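Local coordinates for protein type-iv like pilin ttha1222 (Thermus thermophilus, PDB 5G2F) that is a type IV pilin-like protein associated with natural competence, probably serving DNA uptake, and represented here by its globular domain without the N-terminal segment, at residues S9-V14 against I62-D67; A15-A20 against S38-R43; A69-V74 against T82-P87; T53-N56 against Y60-E63. All blocks are in the same frame, centred on the assembly; numbering follows the deposited sequence.

Contact 1 of 4, residues S9-V14 against I62-D67; sequences SYVRNV and IEASLD
Val11 on helix 3-19 sets its two methyl groups on different residues of the strand beneath it: CG1 lies 4.0 Å from CG2 of Ile62, and CG2 reaches CB of Ala64 at 3.7 Å. One turn on, Val14 meets the far end of the same isoleucine, its CG1 3.7 Å from Ile62 CD1. Ile62 can serve both valines because it forks: CG2 stands anti to the backbone N and faces Val11, while the CG1 arm, anti to the carbonyl carbon (chi1 -57°), carries CD1 up to Val14. That CD1 also comes within 3.8 Å of the carbonyl O of Val11. The axes of helix segment 9-14 and strand segment 62-66 run roughly antiparallel, at 152°, and come within 9.5 Å; all four touching residues are buried. By contrast Arg12, on the outer side of the helix, is exposed, Asn13 packs on Ala2 of a second subunit, and Glu63 points away from the helix. Val74 and Tyr76 of the adjacent strand continue the apolar floor under Val11. With only aliphatic carbons meeting between the side chains, the helix-on-sheet core of this pilin domain is held here by shape and exclusion of water rather than by directed polar bonds.

Contact 2 of 4, residues A15-A20 against S38-R43; sequences ALALEA and SGFGQR
Ala17 and Phe40 bring the two backbones to their nearest point, 7.1 Å between CA atoms, where the last turns of helix 3-19 face a loop with no regular structure. The helical side is regular, Glu19 N bonding to Ala15 O at 2.9 Å. The loop owes its course to two glycines, Gly39 and Gly41, both with phi of 82°, a value that favours glycine; they flank Phe40 and let the chain turn sharply before and after it.

Phe40 is the loop's contribution to the contact. Its CG lies anti to the carbonyl carbon, chi1 -64°, which extends the ring toward the helix. The ring then meets the helix edge-on: CB of Ala17 sits in the ring plane, 3.7 Å from CD1 and 3.9 Å from CE1. Leu18 joins at the far end of the same rim, its CD2 4.3 Å from CZ, a looser touch made by the tip of the leucine. Ala17, with a single methyl group, allows the ring edge to come close to the helix. Phe40 also packs on Tyr10 and Val14 of the helix and on Ile52 of strand 47-54. A second subunit closes in from outside, with its Ser9 against Ala17 and Phe40, and its Gln8 OE1 accepting a hydrogen bond from Gly41 N.

An aromatic side chain of the segment linking helix to sheet is thus tucked against the helix, as fits the pilin fold, in which an alpha-beta loop links the N-terminal helix to the antiparallel sheet.

Contact 3 of 4, residues A69-V74 against T82-P87; sequences AALKKV and TLTSLP
Thr84 turns its two branches to different tasks against the 73-74 end of the neighbouring strand: with chi1 near -44°, OG1 stands anti to the carbonyl carbon and CG2 anti to the backbone N. The hydroxyl is thereby brought over the backbone of segment 69-74, OG1 lying 3.6 Å from CA of Val74, and its hydrogen bond is made to the next backbone amide, that of Val75. CG2 turns instead to the chain just before, 3.9 Å from the carbonyl O of Lys73. Val74 answers with CG1, held beside its own backbone N at chi1 -66°, which packs 4.1 Å from CB of Thr84, the two side chains meeting at a slant.

Away from the paired strands, Leu71 faces Thr84 and Leu86, but the modelled carbon positions there are doubtful. Within segment 82-87, Ser85 OG donates to the carbonyl O of Leu83 at 2.8 Å, from 33° off the carbonyl plane. Replacing Thr84 with a valine would probably leave the Val75 amide without its hydroxyl mate and weaken the hold of this segment on the strand edge.

The contact belongs to the hairpin of strands 73-77 and 82-83, and Val74 also packs on Leu4 of helix 3-19. At this partly exposed end of the hairpin, Thr84 thus joins the two segments in two ways, packing its CB on Val74 and tying its hydroxyl to the backbone of the neighbouring strand.

Contact 4 of 4, residues T53-N56 against Y60-E63; sequences TYLN and YVIE
Tyr54 lays the CD2 side of its ring obliquely against the CB of Tyr60, 4.0 Å away, on the sheet face that also carries Ile62. The two tyrosines then part: CG of Tyr60 sits between its backbone N and carbonyl carbon, chi1 55°, which swings that ring toward helix 3-19, where its OH bonds to Glu19. The OH of Tyr54 is taken by the carbonyl O of Leu33 in the long loop.

Between the backbones, Thr53 and Val61 form an antiparallel hydrogen-bonded pair. Thr53 N gives a nearly straight bond, 172° at the hydrogen, to Val61 O at 2.8 Å, while Val61 N returns a more bent one to Thr53 O. Thr53 O also receives a CA-H...O contact from Tyr60 CA at 3.1 Å. Tyr54 and Tyr60 form the next, non-hydrogen-bonded pair, the last before the turn of the beta hairpin joining strands 47-54 and 60-66 in the antiparallel sheet of the pilin domain.

On the sheet face of Thr53 and Val61, Leu55 reaches back from the turn to place CD1 3.8 Å from Val61 CG2. Beside them a water bridges three oxygens, hydrogen-bonding to Thr53 OG1 at 2.8 Å, to Val61 O at 3.0 Å and to Glu63 OE2 at 2.7 Å. The other carboxylate oxygen of Glu63, OE1, is engaged by Lys73 in a salt bridge.

How the contacts relate
Helix 3-19 carries one side of contacts 1 and 2, whose centres lie 10 Å apart, and contact 2 is nested along the chain within the loop closed by contact 1. Contacts 1 and 4 share Ile62 and Glu63 on strand 60-66; contact 1 uses the strand's helix-facing side chains, contact 4 its edge toward strand 47-54. Contact 3 comes last in the chain and lies across the molecule's centre from contact 2, 19 Å between centres. The salt bridge of Glu63 with Lys73 ties it to contacts 1 and 4, and Tyr60 OH probably bonds to Glu19 between contacts 2 and 4. The helix thus packs over the sheet, with the loop before strand 47-54 closing against the helix.

Contact 1 of 4, residues S9-V14 against I62-D67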
loop_
_atom_site.group_PDB
_atom_site.type_symbol
_atom_site.label_atom_id
_atom_site.label_comp_id
_atom_site.label_asym_id
_atom_site.label_seq_id
_atom_site.Cartn_x
_atom_site.Cartn_y
_atom_site.Cartn_z
ATOM N N SER A 9 -1.809 18.730 -6.305
ATOM C CA SER A 9 -0.714 18.240 -7.126
ATOM C C SER A 9 -0.308 16.805 -6.747
ATOM O O SER A 9 -0.066 15.955 -7.619
ATOM C CB SER A 9 0.457 19.247 -7.014
ATOM O OG SER A 9 1.586 18.825 -7.761
ATOM N N TYR A 10 -0.257 16.497 -5.455
ATOM C CA TYR A 10 0.072 15.134 -5.015
ATOM C C TYR A 10 -0.947 14.114 -5.480
ATOM O O TYR A 10 -0.602 13.071 -6.028
ATOM C CB TYR A 10 0.195 15.081 -3.492
ATOM C CG TYR A 10 0.580 13.747 -2.976
ATOM C CD1 TYR A 10 1.867 13.246 -3.203
ATOM C CD2 TYR A 10 -0.322 12.952 -2.299
ATOM C CE1 TYR A 10 2.234 11.998 -2.752
ATOM C CE2 TYR A 10 0.038 11.697 -1.839
ATOM C CZ TYR A 10 1.331 11.233 -2.040
ATOM O OH TYR A 10 1.687 9.955 -1.611
ATOM N N VAL A 11 -2.236 14.454 -5.322
ATOM C CA VAL A 11 -3.313 13.564 -5.752
ATOM C C VAL A 11 -3.218 13.295 -7.246
ATOM O O VAL A 11 -3.386 12.164 -7.657
ATOM C CB VAL A 11 -4.698 14.132 -5.340
ATOM C CG1 VAL A 11 -5.818 13.363 -6.005
ATOM C CG2 VAL A 11 -4.827 14.059 -3.818
ATOM N N ARG A 12 -2.945 14.330 -8.046
ATOM C CA ARG A 12 -2.814 14.141 -9.477
ATOM C C ARG A 12 -1.645 13.229 -9.801
ATOM O O ARG A 12 -1.739 12.397 -10.706
ATOM C CB ARG A 12 -2.676 15.466 -10.229
ATOM C CG ARG A 12 -3.984 16.253 -10.238
ATOM C CD ARG A 12 -3.949 17.398 -11.247
ATOM N NE ARG A 12 -5.231 18.130 -11.318
ATOM C CZ ARG A 12 -6.335 17.671 -11.918
ATOM N NH1 ARG A 12 -6.348 16.486 -12.539
ATOM N NH2 ARG A 12 -7.431 18.429 -11.934
ATOM N N ASN A 13 -0.553 13.369 -9.048
ATOM C CA ASN A 13 0.595 12.451 -9.225
ATOM C C ASN A 13 0.296 11.000 -8.835
ATOM O O ASN A 13 0.764 10.078 -9.527
ATOM C CB ASN A 13 1.855 12.999 -8.520
ATOM C CG ASN A 13 2.549 14.062 -9.346
ATOM O OD1 ASN A 13 2.562 13.997 -10.575
ATOM N ND2 ASN A 13 3.166 15.035 -8.675
ATOM N N VAL A 14 -0.542 10.794 -7.803
ATOM C CA VAL A 14 -1.020 9.458 -7.449
ATOM C C VAL A 14 -1.807 8.860 -8.619
ATOM O O VAL A 14 -1.564 7.739 -9.050
ATOM C CB VAL A 14 -1.874 9.470 -6.163
ATOM C CG1 VAL A 14 -2.498 8.119 -5.877
ATOM C CG2 VAL A 14 -1.019 9.898 -4.981
ATOM N N ILE A 62 -9.545 8.612 -5.399
ATOM C CA ILE A 62 -8.540 8.954 -4.396
ATOM C C ILE A 62 -9.128 9.995 -3.465
ATOM O O ILE A 62 -9.644 11.020 -3.932
ATOM C CB ILE A 62 -7.272 9.566 -5.057
ATOM C CG1 ILE A 62 -6.687 8.590 -6.085
ATOM C CG2 ILE A 62 -6.256 9.947 -4.009
ATOM C CD1 ILE A 62 -5.757 9.247 -7.089
ATOM N N GLU A 63 -9.007 9.769 -2.169
ATOM C CA GLU A 63 -9.444 10.730 -1.155
ATOM C C GLU A 63 -8.283 11.108 -0.302
ATOM O O GLU A 63 -7.605 10.216 0.237
ATOM C CB GLU A 63 -10.471 10.100 -0.233
ATOM C CG GLU A 63 -11.810 9.807 -0.860
ATOM C CD GLU A 63 -12.656 8.984 0.085
ATOM O OE1 GLU A 63 -13.337 9.586 0.960
ATOM O OE2 GLU A 63 -12.591 7.729 -0.000
ATOM N N ALA A 64 -7.998 12.387 -0.238
ATOM C CA ALA A 64 -6.903 12.853 0.590
ATOM C C ALA A 64 -7.398 13.917 1.562
ATOM O O ALA A 64 -8.173 14.787 1.176
ATOM C CB ALA A 64 -5.793 13.390 -0.283
ATOM N N SER A 65 -6.960 13.818 2.817
ATOM C CA SER A 65 -7.251 14.814 3.820
ATOM C C SER A 65 -6.072 15.697 3.949
ATOM O O SER A 65 -4.932 15.194 3.987
ATOM C CB SER A 65 -7.531 14.185 5.173
ATOM O OG SER A 65 -8.573 13.255 5.056
ATOM N N LEU A 66 -6.343 17.004 4.024
ATOM C CA LEU A 66 -5.305 17.997 4.112
ATOM C C LEU A 66 -5.431 18.756 5.423
ATOM O O LEU A 66 -6.531 19.084 5.886
ATOM C CB LEU A 66 -5.417 19.004 2.968
ATOM C CG LEU A 66 -5.575 18.447 1.559
ATOM C CD1 LEU A 66 -5.643 19.574 0.541
ATOM C CD2 LEU A 66 -4.425 17.494 1.247
ATOM N N ASP A 67 -4.315 19.057 6.045
ATOM C CA ASP A 67 -4.433 20.053 7.118
ATOM C C ASP A 67 -3.741 21.372 6.787
ATOM O O ASP A 67 -2.760 21.421 6.049
ATOM C CB ASP A 67 -4.026 19.528 8.498
ATOM C CG ASP A 67 -2.581 19.249 8.604
ATOM O OD1 ASP A 67 -1.912 19.195 7.554
ATOM O OD2 ASP A 67 -2.112 19.111 9.755
#

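Contact 2 of 4, residues A15-A20 against S38-R43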
loop_
_atom_site.group_PDB
_atom_site.type_symbol
_atom_site.label_atom_id
_atom_site.label_comp_id
_atom_site.label_asym_id
_atom_site.label_seq_id
_atom_site.Cartn_x
_atom_site.Cartn_y
_atom_site.Cartn_z
ATOM N N ALA A 15 -2.750 9.643 -9.146
ATOM C CA ALA A 15 -3.541 9.207 -10.309
ATOM C C ALA A 15 -2.664 8.842 -11.514
ATOM O O ALA A 15 -2.855 7.781 -12.103
ATOM C CB ALA A 15 -4.518 10.290 -10.719
ATOM N N LEU A 16 -1.738 9.723 -11.873
ATOM C CA LEU A 16 -0.800 9.432 -12.988
ATOM C C LEU A 16 -0.016 8.142 -12.760
ATOM O O LEU A 16 0.123 7.326 -13.663
ATOM C CB LEU A 16 0.187 10.563 -13.212
ATOM C CG LEU A 16 -0.399 11.817 -13.850
ATOM C CD1 LEU A 16 0.546 12.998 -13.676
ATOM C CD2 LEU A 16 -0.700 11.584 -15.324
ATOM N N ALA A 17 0.411 7.927 -11.530
ATOM C CA ALA A 17 1.089 6.675 -11.191
ATOM C C ALA A 17 0.192 5.438 -11.347
ATOM O O ALA A 17 0.623 4.385 -11.858
ATOM C CB ALA A 17 1.647 6.754 -9.772
ATOM N N LEU A 18 -1.057 5.545 -10.914
ATOM C CA LEU A 18 -1.999 4.459 -11.061
ATOM C C LEU A 18 -2.298 4.146 -12.554
ATOM O O LEU A 18 -2.396 2.992 -12.963
ATOM C CB LEU A 18 -3.322 4.800 -10.312
ATOM C CG LEU A 18 -3.277 4.721 -8.804
ATOM C CD1 LEU A 18 -4.584 5.160 -8.190
ATOM C CD2 LEU A 18 -2.960 3.306 -8.291
ATOM N N GLU A 19 -2.454 5.190 -13.355
ATOM C CA GLU A 19 -2.652 5.033 -14.787
ATOM C C GLU A 19 -1.539 4.194 -15.422
ATOM O O GLU A 19 -1.804 3.350 -16.301
ATOM C CB GLU A 19 -2.781 6.393 -15.481
ATOM C CG GLU A 19 -4.040 7.202 -15.128
ATOM C CD GLU A 19 -5.350 6.487 -15.424
ATOM O OE1 GLU A 19 -5.548 6.013 -16.582
ATOM O OE2 GLU A 19 -6.150 6.370 -14.470
ATOM N N ALA A 20 -0.326 4.407 -14.953
ATOM C CA ALA A 20 0.848 3.683 -15.476
ATOM C C ALA A 20 0.841 2.205 -15.170
ATOM O O ALA A 20 1.638 1.466 -15.724
ATOM C CB ALA A 20 2.113 4.316 -14.937
ATOM N N SER A 38 2.188 6.386 1.104
ATOM C CA SER A 38 3.530 6.108 0.622
ATOM C C SER A 38 3.531 5.482 -0.733
ATOM O O SER A 38 2.495 5.029 -1.197
ATOM C CB SER A 38 4.283 5.203 1.630
ATOM O OG SER A 38 3.987 3.846 1.313
ATOM N N GLY A 39 4.712 5.454 -1.367
ATOM C CA GLY A 39 4.873 4.797 -2.654
ATOM C C GLY A 39 4.441 5.623 -3.845
ATOM O O GLY A 39 4.325 5.082 -4.949
ATOM N N PHE A 40 4.213 6.922 -3.626
ATOM C CA PHE A 40 3.856 7.817 -4.704
ATOM C C PHE A 40 4.665 9.089 -4.752
ATOM O O PHE A 40 4.144 10.194 -5.008
ATOM C CB PHE A 40 2.355 8.155 -4.646
ATOM C CG PHE A 40 1.456 6.981 -4.863
ATOM C CD1 PHE A 40 1.112 6.576 -6.156
ATOM C CD2 PHE A 40 0.986 6.244 -3.807
ATOM C CE1 PHE A 40 0.298 5.498 -6.368
ATOM C CE2 PHE A 40 0.158 5.167 -4.018
ATOM C CZ PHE A 40 -0.198 4.795 -5.311
ATOM N N GLY A 41 5.968 8.950 -4.521
ATOM C CA GLY A 41 6.856 10.081 -4.612
ATOM C C GLY A 41 6.774 10.852 -3.324
ATOM O O GLY A 41 6.258 10.365 -2.318
ATOM N N GLN A 42 7.338 12.050 -3.340
ATOM C CA GLN A 42 7.363 12.893 -2.162
ATOM C C GLN A 42 5.936 13.320 -1.815
ATOM O O GLN A 42 5.250 13.871 -2.642
ATOM C CB GLN A 42 8.230 14.112 -2.448
ATOM C CG GLN A 42 8.227 15.163 -1.344
ATOM C CD GLN A 42 8.915 14.724 -0.059
ATOM O OE1 GLN A 42 9.821 13.875 -0.067
ATOM N NE2 GLN A 42 8.485 15.311 1.056
ATOM N N ARG A 43 5.501 13.055 -0.592
ATOM C CA ARG A 43 4.171 13.456 -0.130
ATOM C C ARG A 43 4.272 14.747 0.690
ATOM O O ARG A 43 4.965 14.776 1.705
ATOM C CB ARG A 43 3.525 12.344 0.718
ATOM C CG ARG A 43 2.162 12.741 1.278
ATOM C CD ARG A 43 1.413 11.624 2.009
ATOM N NE ARG A 43 2.240 10.917 2.981
ATOM C CZ ARG A 43 2.505 11.369 4.200
ATOM N NH1 ARG A 43 2.040 12.535 4.614
ATOM N NH2 ARG A 43 3.273 10.651 5.000
#

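Contact 3 of 4, residues A69-V74 against T82-P87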
loop_
_atom_site.group_PDB
_atom_site.type_symbol
_atom_site.label_atom_id
_atom_site.label_comp_id
_atom_site.label_asym_id
_atom_site.label_seq_id
_atom_site.Cartn_x
_atom_site.Cartn_y
_atom_site.Cartn_z
ATOM N N ALA A 69 -4.967 23.727 5.066
ATOM C CA ALA A 69 -5.227 24.026 3.669
ATOM C C ALA A 69 -6.571 24.731 3.498
ATOM O O ALA A 69 -7.446 24.646 4.362
ATOM C CB ALA A 69 -5.210 22.741 2.849
ATOM N N ALA A 70 -6.732 25.411 2.369
ATOM C CA ALA A 70 -7.988 26.117 2.073
ATOM C C ALA A 70 -9.199 25.175 1.955
ATOM O O ALA A 70 -10.345 25.609 2.072
ATOM C CB ALA A 70 -7.837 26.943 0.804
ATOM N N LEU A 71 -8.948 23.897 1.670
ATOM C CA LEU A 71 -9.968 22.845 1.820
ATOM C C LEU A 71 -9.418 21.727 2.717
ATOM O O LEU A 71 -8.215 21.584 2.872
ATOM C CB LEU A 71 -10.422 22.247 0.468
ATOM C CG LEU A 71 -11.596 22.723 -0.371
ATOM C CD1 LEU A 71 -11.418 24.172 -0.766
ATOM C CD2 LEU A 71 -11.725 21.836 -1.603
ATOM N N LYS A 72 -10.313 20.916 3.262
ATOM C CA LYS A 72 -9.960 19.866 4.201
ATOM C C LYS A 72 -9.765 18.529 3.470
ATOM O O LYS A 72 -8.921 17.733 3.835
ATOM C CB LYS A 72 -11.070 19.712 5.252
ATOM C CG LYS A 72 -10.874 18.558 6.238
ATOM C CD LYS A 72 -9.523 18.665 6.944
ATOM C CE LYS A 72 -9.270 17.556 7.956
ATOM N NZ LYS A 72 -8.012 17.847 8.698
ATOM N N LYS A 73 -10.568 18.299 2.453
ATOM C CA LYS A 73 -10.536 17.041 1.721
ATOM C C LYS A 73 -10.489 17.308 0.208
ATOM O O LYS A 73 -11.163 18.210 -0.301
ATOM C CB LYS A 73 -11.780 16.234 2.076
ATOM C CG LYS A 73 -11.616 14.753 1.816
ATOM C CD LYS A 73 -12.889 13.976 2.116
ATOM C CE LYS A 73 -12.737 12.516 1.722
ATOM N NZ LYS A 73 -13.906 11.689 2.118
ATOM N N VAL A 74 -9.675 16.556 -0.508
ATOM C CA VAL A 74 -9.750 16.572 -1.949
ATOM C C VAL A 74 -10.049 15.176 -2.467
ATOM O O VAL A 74 -9.584 14.172 -1.907
ATOM C CB VAL A 74 -8.531 17.142 -2.651
ATOM C CG1 VAL A 74 -8.424 18.624 -2.320
ATOM C CG2 VAL A 74 -7.280 16.405 -2.264
ATOM N N THR A 82 -12.402 14.318 -12.527
ATOM C CA THR A 82 -12.658 15.525 -11.723
ATOM C C THR A 82 -11.834 15.486 -10.437
ATOM O O THR A 82 -11.557 14.407 -9.854
ATOM C CB THR A 82 -14.124 15.706 -11.283
ATOM O OG1 THR A 82 -14.594 14.552 -10.555
ATOM C CG2 THR A 82 -15.010 15.933 -12.492
ATOM N N LEU A 83 -11.427 16.668 -10.010
ATOM C CA LEU A 83 -10.633 16.850 -8.815
ATOM C C LEU A 83 -11.201 18.014 -8.063
ATOM O O LEU A 83 -11.440 19.078 -8.647
ATOM C CB LEU A 83 -9.240 17.260 -9.232
ATOM C CG LEU A 83 -8.276 17.516 -8.078
ATOM C CD1 LEU A 83 -7.965 16.223 -7.379
ATOM C CD2 LEU A 83 -7.015 18.177 -8.616
ATOM N N THR A 84 -11.497 17.836 -6.793
ATOM C CA THR A 84 -11.951 18.976 -6.002
ATOM C C THR A 84 -11.179 20.290 -6.317
ATOM O O THR A 84 -9.944 20.357 -6.199
ATOM C CB THR A 84 -11.843 18.643 -4.512
ATOM O OG1 THR A 84 -12.346 17.321 -4.309
ATOM C CG2 THR A 84 -12.617 19.628 -3.687
ATOM N N SER A 85 -11.929 21.306 -6.751
ATOM C CA SER A 85 -11.389 22.611 -7.087
ATOM C C SER A 85 -12.312 23.687 -6.515
ATOM O O SER A 85 -13.531 23.532 -6.567
ATOM C CB SER A 85 -11.315 22.774 -8.610
ATOM O OG SER A 85 -10.582 21.679 -9.180
ATOM N N LEU A 86 -11.745 24.774 -5.992
ATOM C CA LEU A 86 -12.573 25.935 -5.569
ATOM C C LEU A 86 -13.249 26.555 -6.798
ATOM O O LEU A 86 -12.596 26.745 -7.815
ATOM C CB LEU A 86 -11.708 27.018 -4.926
ATOM C CG LEU A 86 -10.982 26.757 -3.602
ATOM C CD1 LEU A 86 -10.042 27.911 -3.265
ATOM C CD2 LEU A 86 -11.999 26.573 -2.496
ATOM N N PRO A 87 -14.546 26.891 -6.720
ATOM C CA PRO A 87 -15.203 27.552 -7.872
ATOM C C PRO A 87 -14.649 28.959 -8.174
ATOM O O PRO A 87 -14.105 29.600 -7.268
ATOM C CB PRO A 87 -16.674 27.647 -7.421
ATOM C CG PRO A 87 -16.590 27.735 -5.922
ATOM C CD PRO A 87 -15.459 26.794 -5.561
#

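Contact 4 of 4, residues T53-N56 against Y60-E63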
loop_
_atom_site.group_PDB
_atom_site.type_symbol
_atom_site.label_atom_id
_atom_site.label_comp_id
_atom_site.label_asym_id
_atom_site.label_seq_id
_atom_site.Cartn_x
_atom_site.Cartn_y
_atom_site.Cartn_z
ATOM N N THR A 53 -9.859 3.971 -3.487
ATOM C CA THR A 53 -10.968 3.060 -3.551
ATOM C C THR A 53 -11.168 2.617 -4.999
ATOM O O THR A 53 -11.351 3.463 -5.900
ATOM C CB THR A 53 -12.246 3.751 -3.033
ATOM O OG1 THR A 53 -12.053 4.148 -1.667
ATOM C CG2 THR A 53 -13.485 2.821 -3.103
ATOM N N TYR A 54 -11.226 1.301 -5.227
ATOM C CA TYR A 54 -11.519 0.788 -6.567
ATOM C C TYR A 54 -12.996 0.409 -6.684
ATOM O O TYR A 54 -13.491 -0.417 -5.911
ATOM C CB TYR A 54 -10.587 -0.401 -6.891
ATOM C CG TYR A 54 -9.128 -0.048 -6.761
ATOM C CD1 TYR A 54 -8.456 -0.076 -5.506
ATOM C CD2 TYR A 54 -8.426 0.417 -7.846
ATOM C CE1 TYR A 54 -7.120 0.298 -5.383
ATOM C CE2 TYR A 54 -7.096 0.778 -7.744
ATOM C CZ TYR A 54 -6.435 0.720 -6.523
ATOM O OH TYR A 54 -5.123 1.113 -6.423
ATOM N N LEU A 55 -13.710 1.061 -7.618
ATOM C CA LEU A 55 -15.117 0.854 -7.814
ATOM C C LEU A 55 -15.373 -0.326 -8.714
ATOM O O LEU A 55 -16.470 -0.874 -8.727
ATOM C CB LEU A 55 -15.772 2.103 -8.435
ATOM C CG LEU A 55 -15.612 3.365 -7.576
ATOM C CD1 LEU A 55 -16.115 4.565 -8.367
ATOM C CD2 LEU A 55 -16.288 3.246 -6.232
ATOM N N ASN A 56 -14.357 -0.682 -9.481
ATOM C CA ASN A 56 -14.368 -1.847 -10.363
ATOM C C ASN A 56 -12.905 -2.002 -10.818
ATOM O O ASN A 56 -12.026 -1.328 -10.276
ATOM C CB ASN A 56 -15.374 -1.642 -11.491
ATOM C CG ASN A 56 -15.147 -0.346 -12.253
ATOM O OD1 ASN A 56 -14.149 -0.175 -12.933
ATOM N ND2 ASN A 56 -16.113 0.590 -12.147
ATOM N N TYR A 60 -11.205 4.248 -10.122
ATOM C CA TYR A 60 -10.812 4.468 -8.742
ATOM C C TYR A 60 -11.169 5.877 -8.296
ATOM O O TYR A 60 -11.385 6.787 -9.124
ATOM C CB TYR A 60 -9.285 4.238 -8.535
ATOM C CG TYR A 60 -8.398 5.037 -9.422
ATOM C CD1 TYR A 60 -8.007 6.334 -9.086
ATOM C CD2 TYR A 60 -7.995 4.554 -10.645
ATOM C CE1 TYR A 60 -7.214 7.083 -9.931
ATOM C CE2 TYR A 60 -7.175 5.296 -11.478
ATOM C CZ TYR A 60 -6.782 6.546 -11.118
ATOM O OH TYR A 60 -6.051 7.336 -11.986
ATOM N N VAL A 61 -11.150 6.050 -6.966
ATOM C CA VAL A 61 -11.339 7.315 -6.341
ATOM C C VAL A 61 -10.238 7.488 -5.318
ATOM O O VAL A 61 -10.019 6.588 -4.485
ATOM C CB VAL A 61 -12.700 7.393 -5.611
ATOM C CG1 VAL A 61 -12.923 8.787 -5.050
ATOM C CG2 VAL A 61 -13.829 7.072 -6.571
ATOM N N ILE A 62 -9.545 8.612 -5.399
ATOM C CA ILE A 62 -8.540 8.954 -4.396
ATOM C C ILE A 62 -9.128 9.995 -3.465
ATOM O O ILE A 62 -9.644 11.020 -3.932
ATOM C CB ILE A 62 -7.272 9.566 -5.057
ATOM C CG1 ILE A 62 -6.687 8.590 -6.085
ATOM C CG2 ILE A 62 -6.256 9.947 -4.009
ATOM C CD1 ILE A 62 -5.757 9.247 -7.089
ATOM N N GLU A 63 -9.007 9.769 -2.169
ATOM C CA GLU A 63 -9.444 10.730 -1.155
ATOM C C GLU A 63 -8.283 11.108 -0.302
ATOM O O GLU A 63 -7.605 10.216 0.237
ATOM C CB GLU A 63 -10.471 10.100 -0.233
ATOM C CG GLU A 63 -11.810 9.807 -0.860
ATOM C CD GLU A 63 -12.656 8.984 0.085
ATOM O OE1 GLU A 63 -13.337 9.586 0.960
ATOM O OE2 GLU A 63 -12.591 7.729 -0.000
HETATM O O HOH W 1 -10.687 6.634 -1.572
#